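Local coordinates for protein putative 2,3,4,5-tetrahydropyridine-2-carboxylate N- succinyltransferase (Campylobacter jejuni, PDB 2RIJ) that probably catalyses the succinylation of tetrahydrodipicolinate by succinyl-CoA, a step of lysine biosynthesis through diaminopimelate, at residues A78-Q83 with P135-S140; S125-F130 with I141-Y146. All coordinates share one frame; numbering follows the deposited sequence.

Contact 1. Residues A78-Q83 with P135-S140; sequences ASEFVQ and PLSVES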
ATOM      1  N   ALA A  78     -30.458  -1.142 -55.944  1.00 30.15           N
ATOM      2  CA  ALA A  78     -30.286  -0.256 -54.796  1.00 27.82           C
ATOM      3  C   ALA A  78     -30.490  -1.099 -53.546  1.00 28.31           C
ATOM      4  O   ALA A  78     -31.017  -2.221 -53.625  1.00 25.69           O
ATOM      5  CB  ALA A  78     -31.284   0.900 -54.863  1.00 26.89           C
ATOM      6  N   SER A  79     -30.033  -0.605 -52.397  1.00 24.87           N
ATOM      7  CA  SER A  79     -30.144  -1.366 -51.148  1.00 24.91           C
ATOM      8  C   SER A  79     -31.556  -1.337 -50.567  1.00 23.79           C
ATOM      9  O   SER A  79     -31.913  -2.141 -49.706  1.00 27.47           O
ATOM     10  CB  SER A  79     -29.157  -0.852 -50.086  1.00 24.18           C
ATOM     11  OG  SER A  79     -29.256   0.540 -49.928  1.00 28.87           O
ATOM     12  N   GLU A  80     -32.356  -0.390 -51.021  1.00 25.05           N
ATOM     13  CA  GLU A  80     -33.659  -0.177 -50.426  1.00 26.93           C
ATOM     14  C   GLU A  80     -34.582   0.459 -51.432  1.00 23.56           C
ATOM     15  O   GLU A  80     -34.125   0.986 -52.457  1.00 23.63           O
ATOM     16  CB  GLU A  80     -33.517   0.734 -49.181  1.00 24.42           C
ATOM     17  CG  GLU A  80     -33.095   2.164 -49.528  1.00 26.66           C
ATOM     18  CD  GLU A  80     -33.009   3.032 -48.297  1.00 26.46           C
ATOM     19  OE1 GLU A  80     -32.162   2.729 -47.423  1.00 26.95           O
ATOM     20  OE2 GLU A  80     -33.761   4.034 -48.234  1.00 23.91           O
ATOM     21  N   PHE A  81     -35.875   0.392 -51.137  1.00 22.48           N
ATOM     22  CA  PHE A  81     -36.911   1.038 -51.943  1.00 24.00           C
ATOM     23  C   PHE A  81     -37.987   1.571 -51.016  1.00 23.17           C
ATOM     24  O   PHE A  81     -38.462   0.863 -50.121  1.00 22.74           O
ATOM     25  CB  PHE A  81     -37.443   0.078 -53.047  1.00 23.35           C
ATOM     26  CG  PHE A  81     -38.679   0.572 -53.743  1.00 25.09           C
ATOM     27  CD1 PHE A  81     -38.602   1.520 -54.755  1.00 26.00           C
ATOM     28  CD2 PHE A  81     -39.923   0.071 -53.410  1.00 25.87           C
ATOM     29  CE1 PHE A  81     -39.749   1.964 -55.405  1.00 23.61           C
ATOM     30  CE2 PHE A  81     -41.070   0.515 -54.055  1.00 27.01           C
ATOM     31  CZ  PHE A  81     -40.971   1.463 -55.063  1.00 24.86           C
ATOM     32  N   VAL A  82     -38.301   2.859 -51.195  1.00 23.61           N
ATOM     33  CA  VAL A  82     -39.304   3.567 -50.423  1.00 25.03           C
ATOM     34  C   VAL A  82     -40.242   4.272 -51.382  1.00 25.39           C
ATOM     35  O   VAL A  82     -39.794   4.953 -52.295  1.00 24.05           O
ATOM     36  CB  VAL A  82     -38.642   4.622 -49.506  1.00 24.89           C
ATOM     37  CG1 VAL A  82     -39.666   5.386 -48.698  1.00 26.59           C
ATOM     38  CG2 VAL A  82     -37.589   3.964 -48.581  1.00 22.35           C
ATOM     39  N   GLN A  83     -41.546   4.144 -51.177  1.00 24.28           N
ATOM     40  CA  GLN A  83     -42.504   4.823 -52.045  1.00 24.84           C
ATOM     41  C   GLN A  83     -43.806   5.076 -51.340  1.00 23.29           C
ATOM     42  O   GLN A  83     -44.353   4.175 -50.713  1.00 24.02           O
ATOM     43  CB  GLN A  83     -42.775   3.951 -53.280  1.00 24.91           C
ATOM     44  CG  GLN A  83     -43.426   4.665 -54.456  1.00 30.60           C
ATOM     45  CD  GLN A  83     -42.453   5.546 -55.244  1.00 33.32           C
ATOM     46  OE1 GLN A  83     -41.236   5.430 -55.132  1.00 44.96           O
ATOM     47  NE2 GLN A  83     -42.999   6.442 -56.006  1.00 32.27           N
ATOM     48  N   PRO A 135     -28.446   3.037 -44.361  1.00 25.96           N
ATOM     49  CA  PRO A 135     -29.743   3.573 -44.708  1.00 25.79           C
ATOM     50  C   PRO A 135     -29.611   4.823 -45.568  1.00 26.67           C
ATOM     51  O   PRO A 135     -28.708   5.625 -45.363  1.00 25.28           O
ATOM     52  CB  PRO A 135     -30.370   3.913 -43.339  1.00 26.62           C
ATOM     53  CG  PRO A 135     -29.210   4.038 -42.393  1.00 25.29           C
ATOM     54  CD  PRO A 135     -28.190   3.071 -42.901  1.00 28.56           C
ATOM     55  N   LEU A 136     -30.522   4.985 -46.519  1.00 26.77           N
ATOM     56  CA  LEU A 136     -30.536   6.168 -47.344  1.00 25.82           C
ATOM     57  C   LEU A 136     -31.693   7.086 -47.059  1.00 25.03           C
ATOM     58  O   LEU A 136     -31.830   8.134 -47.678  1.00 23.43           O
ATOM     59  CB  LEU A 136     -30.557   5.734 -48.788  1.00 25.87           C
ATOM     60  CG  LEU A 136     -29.390   4.828 -49.178  1.00 31.01           C
ATOM     61  CD1 LEU A 136     -29.637   4.327 -50.566  1.00 30.67           C
ATOM     62  CD2 LEU A 136     -28.089   5.609 -49.073  1.00 30.56           C
ATOM     63  N   SER A 137     -32.558   6.687 -46.136  1.00 25.22           N
ATOM     64  CA  SER A 137     -33.782   7.440 -45.880  1.00 23.49           C
ATOM     65  C   SER A 137     -34.157   7.346 -44.428  1.00 24.68           C
ATOM     66  O   SER A 137     -33.774   6.400 -43.751  1.00 23.09           O
ATOM     67  CB  SER A 137     -34.937   6.943 -46.754  1.00 25.42           C
ATOM     68  OG  SER A 137     -35.293   5.587 -46.532  1.00 23.45           O
ATOM     69  N   VAL A 138     -34.941   8.318 -43.969  1.00 23.51           N
ATOM     70  CA  VAL A 138     -35.583   8.250 -42.666  1.00 23.21           C
ATOM     71  C   VAL A 138     -36.410   6.965 -42.558  1.00 22.54           C
ATOM     72  O   VAL A 138     -36.354   6.256 -41.555  1.00 22.45           O
ATOM     73  CB  VAL A 138     -36.457   9.471 -42.386  1.00 23.06           C
ATOM     74  CG1 VAL A 138     -37.157   9.309 -41.031  1.00 23.99           C
ATOM     75  CG2 VAL A 138     -35.598  10.772 -42.419  1.00 27.27           C
ATOM     76  N   GLU A 139     -37.158   6.660 -43.599  1.00 22.36           N
ATOM     77  CA  GLU A 139     -38.008   5.482 -43.613  1.00 23.75           C
ATOM     78  C   GLU A 139     -37.210   4.181 -43.391  1.00 23.08           C
ATOM     79  O   GLU A 139     -37.649   3.291 -42.652  1.00 23.35           O
ATOM     80  CB  GLU A 139     -38.788   5.411 -44.948  1.00 25.75           C
ATOM     81  CG  GLU A 139     -39.813   6.546 -45.172  1.00 28.40           C
ATOM     82  CD  GLU A 139     -39.280   7.776 -45.936  1.00 30.40           C
ATOM     83  OE1 GLU A 139     -38.067   8.133 -45.853  1.00 29.18           O
ATOM     84  OE2 GLU A 139     -40.116   8.427 -46.601  1.00 29.89           O
ATOM     85  N   SER A 140     -36.083   4.025 -44.093  1.00 22.72           N
ATOM     86  CA  SER A 140     -35.285   2.819 -43.943  1.00 23.08           C
ATOM     87  C   SER A 140     -34.564   2.780 -42.588  1.00 21.77           C
ATOM     88  O   SER A 140     -34.416   1.717 -42.021  1.00 21.21           O
ATOM     89  CB  SER A 140     -34.316   2.597 -45.095  1.00 23.53           C
ATOM     90  OG  SER A 140     -33.306   3.558 -45.097  1.00 26.93           O
TER

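Contact 2. Residues S125-F130 with I141-Y146; sequences SFVCLF and IYLKLY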
ATOM      1  N   SER A 125     -46.412   4.802 -46.607  1.00 25.54           N
ATOM      2  CA  SER A 125     -45.304   4.505 -47.521  0.50 24.56           C
ATOM      3  C   SER A 125     -44.853   3.063 -47.363  1.00 24.80           C
ATOM      4  O   SER A 125     -44.708   2.551 -46.247  1.00 24.04           O
ATOM      5  CB  SER A 125     -44.099   5.419 -47.275  0.50 24.79           C
ATOM      6  OG  SER A 125     -44.318   6.748 -47.723  0.50 22.09           O
ATOM      7  N   PHE A 126     -44.645   2.409 -48.495  1.00 22.68           N
ATOM      8  CA  PHE A 126     -44.011   1.110 -48.528  1.00 23.25           C
ATOM      9  C   PHE A 126     -42.503   1.281 -48.402  1.00 22.06           C
ATOM     10  O   PHE A 126     -41.888   2.162 -49.026  1.00 22.18           O
ATOM     11  CB  PHE A 126     -44.334   0.416 -49.825  1.00 25.24           C
ATOM     12  CG  PHE A 126     -43.766  -0.958 -49.936  1.00 23.07           C
ATOM     13  CD1 PHE A 126     -44.336  -2.015 -49.249  1.00 26.63           C
ATOM     14  CD2 PHE A 126     -42.653  -1.196 -50.732  1.00 28.03           C
ATOM     15  CE1 PHE A 126     -43.823  -3.289 -49.388  1.00 27.48           C
ATOM     16  CE2 PHE A 126     -42.125  -2.460 -50.856  1.00 28.04           C
ATOM     17  CZ  PHE A 126     -42.719  -3.511 -50.213  1.00 21.00           C
ATOM     18  N   VAL A 127     -41.911   0.463 -47.548  1.00 21.89           N
ATOM     19  CA  VAL A 127     -40.493   0.566 -47.211  1.00 23.20           C
ATOM     20  C   VAL A 127     -39.946  -0.838 -47.291  1.00 23.70           C
ATOM     21  O   VAL A 127     -40.475  -1.728 -46.668  1.00 21.61           O
ATOM     22  CB  VAL A 127     -40.291   1.148 -45.786  1.00 25.14           C
ATOM     23  CG1 VAL A 127     -38.824   1.348 -45.473  1.00 21.86           C
ATOM     24  CG2 VAL A 127     -41.079   2.463 -45.632  1.00 22.41           C
ATOM     25  N   CYS A 128     -38.909  -1.040 -48.093  1.00 24.93           N
ATOM     26  CA  CYS A 128     -38.253  -2.330 -48.126  1.00 26.95           C
ATOM     27  C   CYS A 128     -36.741  -2.240 -48.265  1.00 26.42           C
ATOM     28  O   CYS A 128     -36.202  -1.279 -48.826  1.00 26.47           O
ATOM     29  CB  CYS A 128     -38.881  -3.257 -49.171  1.00 28.44           C
ATOM     30  SG  CYS A 128     -38.341  -3.044 -50.842  1.00 29.15           S
ATOM     31  N   LEU A 129     -36.076  -3.258 -47.721  1.00 24.01           N
ATOM     32  CA  LEU A 129     -34.644  -3.425 -47.832  1.00 23.16           C
ATOM     33  C   LEU A 129     -34.358  -4.601 -48.757  1.00 24.10           C
ATOM     34  O   LEU A 129     -34.878  -5.704 -48.545  1.00 23.18           O
ATOM     35  CB  LEU A 129     -34.001  -3.674 -46.464  1.00 23.07           C
ATOM     36  CG  LEU A 129     -34.284  -2.672 -45.361  1.00 26.75           C
ATOM     37  CD1 LEU A 129     -33.543  -3.084 -44.061  1.00 29.58           C
ATOM     38  CD2 LEU A 129     -33.881  -1.299 -45.810  1.00 25.86           C
ATOM     39  N   PHE A 130     -33.516  -4.362 -49.760  1.00 22.77           N
ATOM     40  CA  PHE A 130     -32.979  -5.464 -50.635  1.00 24.62           C
ATOM     41  C   PHE A 130     -31.656  -6.051 -50.149  1.00 25.58           C
ATOM     42  O   PHE A 130     -31.337  -7.196 -50.444  1.00 27.90           O
ATOM     43  CB  PHE A 130     -32.794  -4.975 -52.054  1.00 25.18           C
ATOM     44  CG  PHE A 130     -34.076  -4.617 -52.728  1.00 25.39           C
ATOM     45  CD1 PHE A 130     -35.061  -5.565 -52.898  1.00 26.38           C
ATOM     46  CD2 PHE A 130     -34.293  -3.337 -53.204  1.00 22.93           C
ATOM     47  CE1 PHE A 130     -36.267  -5.231 -53.502  1.00 24.29           C
ATOM     48  CE2 PHE A 130     -35.484  -3.002 -53.819  1.00 25.92           C
ATOM     49  CZ  PHE A 130     -36.476  -3.941 -53.955  1.00 29.54           C
ATOM     50  N   ILE A 141     -34.161   3.931 -42.049  1.00 23.92           N
ATOM     51  CA  ILE A 141     -33.622   3.969 -40.686  1.00 24.33           C
ATOM     52  C   ILE A 141     -34.665   3.404 -39.717  1.00 22.39           C
ATOM     53  O   ILE A 141     -34.353   2.575 -38.853  1.00 21.52           O
ATOM     54  CB  ILE A 141     -33.256   5.414 -40.193  1.00 28.07           C
ATOM     55  CG1 ILE A 141     -32.127   5.995 -41.022  1.00 27.53           C
ATOM     56  CG2 ILE A 141     -32.843   5.368 -38.697  1.00 29.34           C
ATOM     57  CD1 ILE A 141     -31.957   7.504 -40.890  1.00 28.26           C
ATOM     58  N   TYR A 142     -35.902   3.846 -39.859  1.00 21.10           N
ATOM     59  CA  TYR A 142     -36.971   3.377 -38.955  1.00 21.99           C
ATOM     60  C   TYR A 142     -37.260   1.875 -39.122  1.00 19.45           C
ATOM     61  O   TYR A 142     -37.433   1.152 -38.113  1.00 22.47           O
ATOM     62  CB  TYR A 142     -38.223   4.230 -39.106  1.00 22.39           C
ATOM     63  CG  TYR A 142     -38.263   5.410 -38.169  1.00 17.62           C
ATOM     64  CD1 TYR A 142     -37.643   6.589 -38.490  1.00 20.39           C
ATOM     65  CD2 TYR A 142     -38.848   5.295 -36.906  1.00 25.05           C
ATOM     66  CE1 TYR A 142     -37.650   7.653 -37.617  1.00 19.06           C
ATOM     67  CE2 TYR A 142     -38.864   6.361 -36.031  1.00 23.18           C
ATOM     68  CZ  TYR A 142     -38.277   7.535 -36.403  1.00 23.20           C
ATOM     69  OH  TYR A 142     -38.271   8.616 -35.549  1.00 22.75           O
ATOM     70  N   LEU A 143     -37.223   1.373 -40.363  1.00 21.73           N
ATOM     71  CA  LEU A 143     -37.379  -0.071 -40.569  1.00 19.89           C
ATOM     72  C   LEU A 143     -36.245  -0.868 -39.847  1.00 19.90           C
ATOM     73  O   LEU A 143     -36.502  -1.916 -39.219  1.00 20.46           O
ATOM     74  CB  LEU A 143     -37.426  -0.416 -42.043  1.00 22.46           C
ATOM     75  CG  LEU A 143     -37.614  -1.885 -42.402  1.00 21.37           C
ATOM     76  CD1 LEU A 143     -38.802  -2.529 -41.711  1.00 19.86           C
ATOM     77  CD2 LEU A 143     -37.726  -1.983 -43.913  1.00 20.46           C
ATOM     78  N   LYS A 144     -35.004  -0.408 -39.991  1.00 22.97           N
ATOM     79  CA  LYS A 144     -33.856  -0.987 -39.308  1.00 21.46           C
ATOM     80  C   LYS A 144     -34.029  -0.957 -37.767  1.00 20.59           C
ATOM     81  O   LYS A 144     -33.837  -1.958 -37.100  1.00 21.29           O
ATOM     82  CB  LYS A 144     -32.580  -0.268 -39.745  1.00 20.91           C
ATOM     83  CG  LYS A 144     -32.167  -0.597 -41.220  1.00 21.44           C
ATOM     84  CD  LYS A 144     -31.111   0.341 -41.782  1.00 25.99           C
ATOM     85  CE  LYS A 144     -30.592  -0.118 -43.148  1.00 25.47           C
ATOM     86  NZ  LYS A 144     -29.717  -1.291 -43.060  1.00 25.60           N
ATOM     87  N   LEU A 145     -34.460   0.170 -37.218  1.00 20.38           N
ATOM     88  CA  LEU A 145     -34.656   0.256 -35.764  1.00 20.88           C
ATOM     89  C   LEU A 145     -35.707  -0.736 -35.304  1.00 22.64           C
ATOM     90  O   LEU A 145     -35.534  -1.367 -34.277  1.00 20.27           O
ATOM     91  CB  LEU A 145     -34.997   1.675 -35.350  1.00 22.57           C
ATOM     92  CG  LEU A 145     -33.861   2.716 -35.507  1.00 25.09           C
ATOM     93  CD1 LEU A 145     -34.359   4.136 -35.187  1.00 25.50           C
ATOM     94  CD2 LEU A 145     -32.568   2.361 -34.696  1.00 20.99           C
ATOM     95  N   TYR A 146     -36.804  -0.841 -36.055  1.00 21.54           N
ATOM     96  CA  TYR A 146     -37.823  -1.834 -35.813  1.00 20.75           C
ATOM     97  C   TYR A 146     -37.318  -3.237 -35.905  1.00 18.85           C
ATOM     98  O   TYR A 146     -37.693  -4.081 -35.103  1.00 21.24           O
ATOM     99  CB  TYR A 146     -39.031  -1.643 -36.751  1.00 21.10           C
ATOM    100  CG  TYR A 146     -40.183  -0.767 -36.260  1.00 22.02           C
ATOM    101  CD1 TYR A 146     -40.201   0.610 -36.454  1.00 20.45           C
ATOM    102  CD2 TYR A 146     -41.266  -1.327 -35.575  1.00 22.02           C
ATOM    103  CE1 TYR A 146     -41.285   1.414 -36.038  1.00 24.13           C
ATOM    104  CE2 TYR A 146     -42.335  -0.550 -35.166  1.00 17.53           C
ATOM    105  CZ  TYR A 146     -42.358   0.824 -35.403  1.00 21.00           C
ATOM    106  OH  TYR A 146     -43.470   1.528 -34.996  1.00 21.44           O
TER

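Contact 1. Residues A78-Q83 with P135-S140
E80, on strand 80-84, sends its carboxylate into the N-terminal turn of helix 138-149, where S137 and S140 form a capping box. Both carboxylate oxygens are engaged. OE1 accepts two bonds from opposite faces of the carboxylate plane. S140 OG donates to E80 OE1 at 2.7 Å, on the syn side and tilted out of the plane. The backbone N of L136 comes to E80 OE1 from above the other face at 2.9 Å, its N-H well aligned at 161°. OE2 takes the hydroxyl of S137, with OG 2.8 Å away on the syn side. Three donors thus fix the rotation of the carboxylate. A negative group this close to the helix N-terminus would also be favoured by the helix dipole.

The side chain of E80 gets there with CG between its own backbone N and carbonyl carbon (chi1 67°) and CD extended beyond. L136 packs beside it, CB and CG against the carboxylate and CD1 reaching the hydroxyl of S79. Two residues along the strand, V82 meets the first turn of the helix: its CG1 lies 3.7 Å from CD of E139, the two side chains crossing at about a right angle, and CG2 lies against OG of S137.

Further out, F81 and Q83 hydrogen-bond through their backbones to strand 124-129, and the side chain of F81 leaves the strand away from this helix and touches L64 of helix 57-69. The cap itself is closed by S140 N, which donates to S137 OG at 3.0 Å.

Contact 2. Residues S125-F130 with I141-Y146
L143 of helix 138-149 points its side chain at strand 124-129, and its contacts run outward from the backbone. CB comes first, 4.1 Å from CG1 of V127. CG stands anti to the backbone N (chi1 -179°), and from it the branch CD2 goes on to the strand, where it settles between two residues of the same strand face: V127 CG1 and L129 CG each lie 3.8 Å from it. The same methyl also approaches the backbone of C128, whose CA is 4.3 Å from CD2. V127 and L143 pass alongside each other, running opposite ways, whereas L129 comes at L143 tip to tip.

L129 also reaches one residue further round the helix, its CD1 lying 4.0 Å from CG of K144. K144 takes part through CG, while its NZ is hydrogen-bonded to the backbone oxygens of K133 and N159.

This is apolar helix-on-sheet packing, with no hydrogen bond between the segments. The helix segment crosses the strand segment at -65°, their axes 8.9 Å apart. Strand 124-129 runs between strands 27-35 and 80-84 in the antiparallel sheet, and F48 of strand 43-48 touches both V127 and L143.

How the contacts relate
Contacts 1 and 2 lie side by side, their centres 7 Å apart, in the N-terminal family region and away from the predicted succinyl-CoA site. Both pack helix 138-149 on the same antiparallel sheet: contact 1 joins its first turn and the preceding loop to strand 80-84, contact 2 its next turns to strand 124-129. The two strands are antiparallel neighbours, and S79 O to F130 N, at 2.7 Å, is a probable hydrogen bond between the two contacts. Along the chain the segments alternate, 78-83, 125-130, 135-140, 141-146, and helix 138-149, which follows strand 124-129 through a loop, lies across both strands. A polar grip at the helix start thus adjoins a buried apolar core.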